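Local atomic coordinates of putative 6-pyruvoyl tetrahydrobiopterin synthase (Caenorhabditis elegans, PDB entry 2G64), a protein that probably catalyses the zinc-dependent conversion of 7,8-dihydroneopterin triphosphate into 6-pyruvoyl tetrahydropterin, with loss of triphosphate, on the pathway to tetrahydrobiopterin. Residues R85-D88 with K89-F93; S114-N118 with P119-Y123. The protein carries 1 engineered substitution. One frame throughout, in Å; residues are numbered along the deposited sequence. Where two conformers were deposited one is given.

Following the chain from the N terminus, strands 6-19 and 44-57 and helix 68-80 come before either contact. Residues 85-93 then form contact 1, where the short edge strand 85-86, parallel to strand 6-19, turns directly into helix 87-90. Helix 101-115 follows and runs out into contact 2, residues 114-123, a turn with a 3-10 segment that returns the chain to the same sheet as strand 122-128, beside strand 44-57. The two contacts stand in series, neither nested nor crossed, with centres about 24 Å apart. Contact 1 lies near the zinc ligand His19 and against a second subunit; contact 2 is a surface turn away from the metal and active sites, and no other chain touches it.

Contact 1. Residues R85-D88 with K89-F93; sequences RNLD and KDVEF
Asn86 and Asp90 hold each other across one helical turn, the carboxylate and backbone N of Asp90 taking the backbone N and O of Asn86. On Asn86, CB lies 3.4 Å from Asp90 OD2, and CG, anti to the backbone N (chi1 -179°), swings forward over the start of helix 87-90. There OD1 accepts from Lys89 N at 3.1 Å, the donor standing above the carbonyl plane, and weakly from Asp88 N. This is an N-cap, a place that suits asparagine because its short amide can reach NH groups in the helix's first turn. ND2 at the tip is crossed at a slant by the aliphatic chain of Lys89, 3.8 Å from CD, and donates to Asn42 O of a second subunit. Asp90 answers from the far end of the turn: its OD2 takes Asn86 N in a short, nearly straight bond (2.7 Å, 169°). The same carboxylate accepts from Asn40 and Asn42 of the second subunit and is gripped from both chains. Val91 N closes the next turn on Leu87 O at 3.3 Å. Leu87 packs between strand 6-19 and Val104 of helix 101-115, and Asp88 reaches back to Arg20 N and Ser99, beside the zinc ligand His19.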
ATOM      1  N   ARG A  85       1.479  12.458 -21.392  1.00 17.98           N
ATOM      2  CA  ARG A  85       1.933  12.381 -22.764  1.00 14.61           C
ATOM      3  C   ARG A  85       1.861  10.955 -23.306  1.00 17.67           C
ATOM      4  O   ARG A  85       1.640   9.986 -22.567  1.00 15.20           O
ATOM      5  CB  ARG A  85       3.377  12.892 -22.865  1.00 18.79           C
ATOM      6  CG  ARG A  85       3.553  14.316 -22.306  1.00 22.82           C
ATOM      7  CD  ARG A  85       4.501  15.108 -23.183  1.00 44.59           C
ATOM      8  NE  ARG A  85       4.996  16.312 -22.524  1.00 81.34           N
ATOM      9  CZ  ARG A  85       4.524  17.534 -22.747  1.00 97.88           C
ATOM     10  NH1 ARG A  85       3.535  17.721 -23.613  1.00 95.32           N
ATOM     11  NH2 ARG A  85       5.040  18.573 -22.104  1.00 91.63           N
ATOM     12  N   ASN A  86       2.058  10.848 -24.612  1.00 16.59           N
ATOM     13  CA  ASN A  86       2.245   9.573 -25.277  1.00 14.72           C
ATOM     14  C   ASN A  86       3.757   9.388 -25.539  1.00 17.27           C
ATOM     15  O   ASN A  86       4.372  10.164 -26.299  1.00 15.76           O
ATOM     16  CB  ASN A  86       1.462   9.607 -26.595  1.00 13.61           C
ATOM     17  CG  ASN A  86       1.556   8.311 -27.359  1.00 16.71           C
ATOM     18  OD1 ASN A  86       2.648   7.786 -27.561  1.00 17.38           O
ATOM     19  ND2 ASN A  86       0.416   7.798 -27.813  1.00 17.81           N
ATOM     20  N   LEU A  87       4.363   8.393 -24.887  1.00 14.92           N
ATOM     21  CA  LEU A  87       5.828   8.267 -24.906  1.00 12.69           C
ATOM     22  C   LEU A  87       6.381   8.186 -26.335  1.00 18.05           C
ATOM     23  O   LEU A  87       7.323   8.888 -26.686  1.00 14.11           O
ATOM     24  CB  LEU A  87       6.296   7.076 -24.075  1.00 11.75           C
ATOM     25  CG  LEU A  87       5.901   7.059 -22.587  1.00 13.22           C
ATOM     26  CD1 LEU A  87       6.584   5.854 -21.895  1.00 15.09           C
ATOM     27  CD2 LEU A  87       6.333   8.354 -21.938  1.00 16.00           C
ATOM     28  N   ASP A  88       5.771   7.341 -27.154  1.00 10.17           N
ATOM     29  CA  ASP A  88       6.298   7.049 -28.486  1.00 13.29           C
ATOM     30  C   ASP A  88       6.081   8.186 -29.470  1.00 15.45           C
ATOM     31  O   ASP A  88       6.856   8.336 -30.409  1.00 16.66           O
ATOM     32  CB  ASP A  88       5.661   5.774 -29.019  1.00 14.31           C
ATOM     33  CG  ASP A  88       5.657   4.679 -27.987  1.00 15.49           C
ATOM     34  OD1 ASP A  88       6.735   4.134 -27.674  1.00 13.16           O
ATOM     35  OD2 ASP A  88       4.577   4.400 -27.454  1.00 15.92           O
ATOM     36  N   LYS A  89       5.024   8.968 -29.257  1.00 17.02           N
ATOM     37  CA  LYS A  89       4.645  10.029 -30.188  1.00 19.19           C
ATOM     38  C   LYS A  89       5.061  11.433 -29.762  1.00 23.54           C
ATOM     39  O   LYS A  89       5.269  12.317 -30.601  1.00 20.94           O
ATOM     40  CB  LYS A  89       3.141   9.992 -30.467  1.00 21.52           C
ATOM     41  CG  LYS A  89       2.715   8.682 -31.140  1.00 21.40           C
ATOM     42  CD  LYS A  89       1.246   8.676 -31.442  1.00 27.09           C
ATOM     43  CE  LYS A  89       0.815   7.307 -31.946  1.00 29.18           C
ATOM     44  NZ  LYS A  89      -0.608   7.322 -32.376  1.00 37.74           N
ATOM     45  N   ASP A  90       5.161  11.655 -28.463  1.00 17.16           N
ATOM     46  CA  ASP A  90       5.420  13.008 -27.929  1.00 20.46           C
ATOM     47  C   ASP A  90       6.842  13.217 -27.415  1.00 20.12           C
ATOM     48  O   ASP A  90       7.263  14.358 -27.143  1.00 22.99           O
ATOM     49  CB  ASP A  90       4.468  13.314 -26.766  1.00 18.80           C
ATOM     50  CG  ASP A  90       3.020  13.339 -27.191  1.00 25.57           C
ATOM     51  OD1 ASP A  90       2.738  13.735 -28.343  1.00 21.16           O
ATOM     52  OD2 ASP A  90       2.163  12.939 -26.369  1.00 18.53           O
ATOM     53  N   VAL A  91       7.561  12.125 -27.209  1.00 17.56           N
ATOM     54  CA  VAL A  91       8.884  12.193 -26.630  1.00 16.08           C
ATOM     55  C   VAL A  91       9.909  11.712 -27.661  1.00 15.21           C
ATOM     56  O   VAL A  91       9.893  10.556 -28.096  1.00 15.11           O
ATOM     57  CB  VAL A  91       8.990  11.370 -25.299  1.00 20.56           C
ATOM     58  CG1 VAL A  91      10.356  11.587 -24.622  1.00 18.35           C
ATOM     59  CG2 VAL A  91       7.863  11.780 -24.340  1.00 18.87           C
ATOM     60  N   GLU A  92      10.791  12.625 -28.060  1.00 18.64           N
ATOM     61  CA  GLU A  92      11.650  12.362 -29.192  1.00 17.44           C
ATOM     62  C   GLU A  92      12.448  11.083 -28.989  1.00 14.46           C
ATOM     63  O   GLU A  92      12.598  10.270 -29.923  1.00 16.29           O
ATOM     64  CB  GLU A  92      12.574  13.545 -29.468  1.00 18.22           C
ATOM     65  CG  GLU A  92      13.294  13.438 -30.783  1.00 28.09           C
ATOM     66  CD  GLU A  92      12.365  13.600 -31.995  1.00 43.55           C
ATOM     67  OE1 GLU A  92      11.217  14.093 -31.843  1.00 35.87           O
ATOM     68  OE2 GLU A  92      12.799  13.239 -33.111  1.00 41.16           O
ATOM     69  N   PHE A  93      12.925  10.893 -27.766  1.00 16.32           N
ATOM     70  CA  PHE A  93      13.766   9.744 -27.432  1.00 13.54           C
ATOM     71  C   PHE A  93      13.145   8.403 -27.864  1.00 16.41           C
ATOM     72  O   PHE A  93      13.838   7.484 -28.346  1.00 15.84           O
ATOM     73  CB  PHE A  93      14.048   9.718 -25.926  1.00 12.43           C
ATOM     74  CG  PHE A  93      14.852   8.523 -25.494  1.00 14.29           C
ATOM     75  CD1 PHE A  93      16.234   8.501 -25.631  1.00 19.57           C
ATOM     76  CD2 PHE A  93      14.214   7.408 -24.958  1.00 12.79           C
ATOM     77  CE1 PHE A  93      16.973   7.378 -25.225  1.00 19.86           C
ATOM     78  CE2 PHE A  93      14.923   6.289 -24.566  1.00 13.47           C
ATOM     79  CZ  PHE A  93      16.320   6.268 -24.693  1.00 20.87           C
TER

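Contact 2. Residues S114-N118 with P119-Y123; sequences SVMSN and PSVLY
Met116 folds its side chain against Pro119 and Leu122, making the apolar centre of the turn. Its CB meets Pro119 CB at 4.0 Å, and SD lies 3.9 Å from Leu122 CB, the side chains of Met116 and Leu122 crossing at about a right angle. A bend at chi3 (85°) turns the methyl CE toward Val121 CG2. Unbranched and flexible, methionine can follow such a curved path, while the ring of Pro119 restrains phi at the start of the 3-10 segment, where Leu122 N donates to Pro119 O.

Farther out, in Asn118, the first torsion (chi1 176°) points CG away from the main-chain nitrogen and brings the amide up to Ser120 and Val121. ND2 packs against Val121, 3.6 Å from CG1, while OD1 accepts from Ser120 OG at 2.8 Å, the hydroxyl tilted 25° from the carbonyl plane. A water donates to the same OD1 and accepts from Ser120 N, closing a small polar ring. A leucine here has no amide oxygen to offer, and the Ser120 hydroxyl would probably be set free to turn, with the bridging water less firmly held. Ser117 OG is hydrogen-bonded to Glu74 of helix 68-80 and to Tyr66 OH.

The chemistry thus divides the turn: Met116 packs on Leu54 of strand 44-57 and on Tyr66, Leu122 on that strand and helix 101-115, whereas amide, hydroxyl and water form a polar surface edge.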
ATOM      1  N   SER A 114      21.105  14.817 -16.569  1.00 19.30           N
ATOM      2  CA  SER A 114      21.322  15.972 -17.431  1.00 26.13           C
ATOM      3  C   SER A 114      20.860  17.319 -16.862  1.00 31.36           C
ATOM      4  O   SER A 114      21.325  18.360 -17.305  1.00 30.70           O
ATOM      5  CB  SER A 114      20.693  15.728 -18.814  1.00 22.00           C
ATOM      6  OG  SER A 114      19.366  16.207 -18.874  1.00 25.05           O
ATOM      7  N   VAL A 115      19.953  17.311 -15.890  1.00 22.24           N
ATOM      8  CA  VAL A 115      19.427  18.561 -15.344  0.50 20.07           C
ATOM      9  C   VAL A 115      19.847  18.808 -13.900  1.00 25.65           C
ATOM     10  O   VAL A 115      19.563  19.862 -13.334  1.00 22.20           O
ATOM     11  CB  VAL A 115      17.879  18.715 -15.498  0.50 23.07           C
ATOM     12  CG1 VAL A 115      17.469  18.687 -16.969  0.50 29.02           C
ATOM     13  CG2 VAL A 115      17.104  17.674 -14.673  0.50  9.83           C
ATOM     14  N   MET A 116      20.544  17.848 -13.303  1.00 25.38           N
ATOM     15  CA  MET A 116      20.839  17.941 -11.873  1.00 27.40           C
ATOM     16  C   MET A 116      21.927  18.945 -11.536  1.00 25.80           C
ATOM     17  O   MET A 116      22.962  18.978 -12.191  1.00 29.67           O
ATOM     18  CB  MET A 116      21.227  16.580 -11.306  1.00 25.74           C
ATOM     19  CG  MET A 116      20.045  15.726 -10.942  1.00 22.60           C
ATOM     20  SD  MET A 116      20.594  14.131 -10.343  1.00 23.12           S
ATOM     21  CE  MET A 116      20.900  14.531  -8.603  1.00 20.94           C
ATOM     22  N   SER A 117      21.685  19.723 -10.483  1.00 31.50           N
ATOM     23  CA  SER A 117      22.713  20.603  -9.903  1.00 46.22           C
ATOM     24  C   SER A 117      23.952  19.848  -9.404  1.00 49.03           C
ATOM     25  O   SER A 117      25.079  20.309  -9.587  1.00 50.86           O
ATOM     26  CB  SER A 117      22.128  21.546  -8.824  1.00 37.65           C
ATOM     27  OG  SER A 117      21.464  20.861  -7.759  1.00 28.37           O
ATOM     28  N   ASN A 118      23.743  18.678  -8.807  1.00 37.78           N
ATOM     29  CA  ASN A 118      24.853  17.804  -8.400  1.00 40.83           C
ATOM     30  C   ASN A 118      24.624  16.343  -8.818  1.00 24.31           C
ATOM     31  O   ASN A 118      24.146  15.521  -8.018  1.00 32.04           O
ATOM     32  CB  ASN A 118      25.093  17.917  -6.879  1.00 39.42           C
ATOM     33  CG  ASN A 118      26.173  16.961  -6.369  1.00 65.30           C
ATOM     34  OD1 ASN A 118      27.102  16.604  -7.097  1.00 57.36           O
ATOM     35  ND2 ASN A 118      26.053  16.551  -5.108  1.00 58.40           N
ATOM     36  N   PRO A 119      24.938  16.021 -10.076  1.00 30.36           N
ATOM     37  CA  PRO A 119      24.571  14.712 -10.621  1.00 37.64           C
ATOM     38  C   PRO A 119      25.417  13.568 -10.066  1.00 35.90           C
ATOM     39  O   PRO A 119      25.042  12.401 -10.210  1.00 23.35           O
ATOM     40  CB  PRO A 119      24.784  14.878 -12.128  1.00 31.81           C
ATOM     41  CG  PRO A 119      25.758  16.010 -12.257  1.00 29.52           C
ATOM     42  CD  PRO A 119      25.609  16.883 -11.064  1.00 38.90           C
ATOM     43  N   SER A 120      26.534  13.895  -9.420  1.00 23.26           N
ATOM     44  CA  SER A 120      27.416  12.860  -8.865  1.00 25.83           C
ATOM     45  C   SER A 120      26.732  11.971  -7.803  1.00 23.97           C
ATOM     46  O   SER A 120      27.067  10.797  -7.678  1.00 24.59           O
ATOM     47  CB  SER A 120      28.707  13.481  -8.300  1.00 25.14           C
ATOM     48  OG  SER A 120      28.432  14.182  -7.096  1.00 40.95           O
ATOM     49  N   VAL A 121      25.771  12.525  -7.062  1.00 20.22           N
ATOM     50  CA  VAL A 121      25.032  11.725  -6.074  1.00 26.27           C
ATOM     51  C   VAL A 121      23.888  10.855  -6.624  1.00 18.58           C
ATOM     52  O   VAL A 121      23.311  10.077  -5.868  1.00 16.16           O
ATOM     53  CB  VAL A 121      24.509  12.553  -4.865  1.00 29.86           C
ATOM     54  CG1 VAL A 121      25.669  13.121  -4.049  1.00 30.44           C
ATOM     55  CG2 VAL A 121      23.551  13.638  -5.316  1.00 24.87           C
ATOM     56  N   LEU A 122      23.566  10.967  -7.914  1.00 17.51           N
ATOM     57  CA  LEU A 122      22.492  10.125  -8.459  1.00 19.73           C
ATOM     58  C   LEU A 122      22.934   8.675  -8.415  1.00 18.85           C
ATOM     59  O   LEU A 122      23.999   8.312  -8.939  1.00 18.68           O
ATOM     60  CB  LEU A 122      22.105  10.533  -9.896  1.00 14.18           C
ATOM     61  CG  LEU A 122      21.052   9.645 -10.580  1.00 16.47           C
ATOM     62  CD1 LEU A 122      19.721   9.649  -9.776  1.00 16.95           C
ATOM     63  CD2 LEU A 122      20.851  10.102 -12.022  1.00 25.80           C
ATOM     64  N   TYR A 123      22.118   7.829  -7.796  1.00 15.75           N
ATOM     65  CA  TYR A 123      22.545   6.481  -7.542  1.00 14.34           C
ATOM     66  C   TYR A 123      21.662   5.450  -8.281  1.00 17.05           C
ATOM     67  O   TYR A 123      22.164   4.511  -8.885  1.00 15.91           O
ATOM     68  CB  TYR A 123      22.608   6.241  -6.029  1.00 13.60           C
ATOM     69  CG  TYR A 123      22.912   4.810  -5.667  1.00 16.44           C
ATOM     70  CD1 TYR A 123      24.183   4.284  -5.847  1.00 19.89           C
ATOM     71  CD2 TYR A 123      21.915   3.974  -5.177  1.00 23.46           C
ATOM     72  CE1 TYR A 123      24.450   2.963  -5.536  1.00 27.43           C
ATOM     73  CE2 TYR A 123      22.170   2.656  -4.879  1.00 32.54           C
ATOM     74  CZ  TYR A 123      23.438   2.159  -5.053  1.00 39.06           C
ATOM     75  OH  TYR A 123      23.683   0.843  -4.747  1.00 41.40           O
TER
HETATM   76  O   HOH W   1      28.362  16.476  -9.723  1.00 40.74           O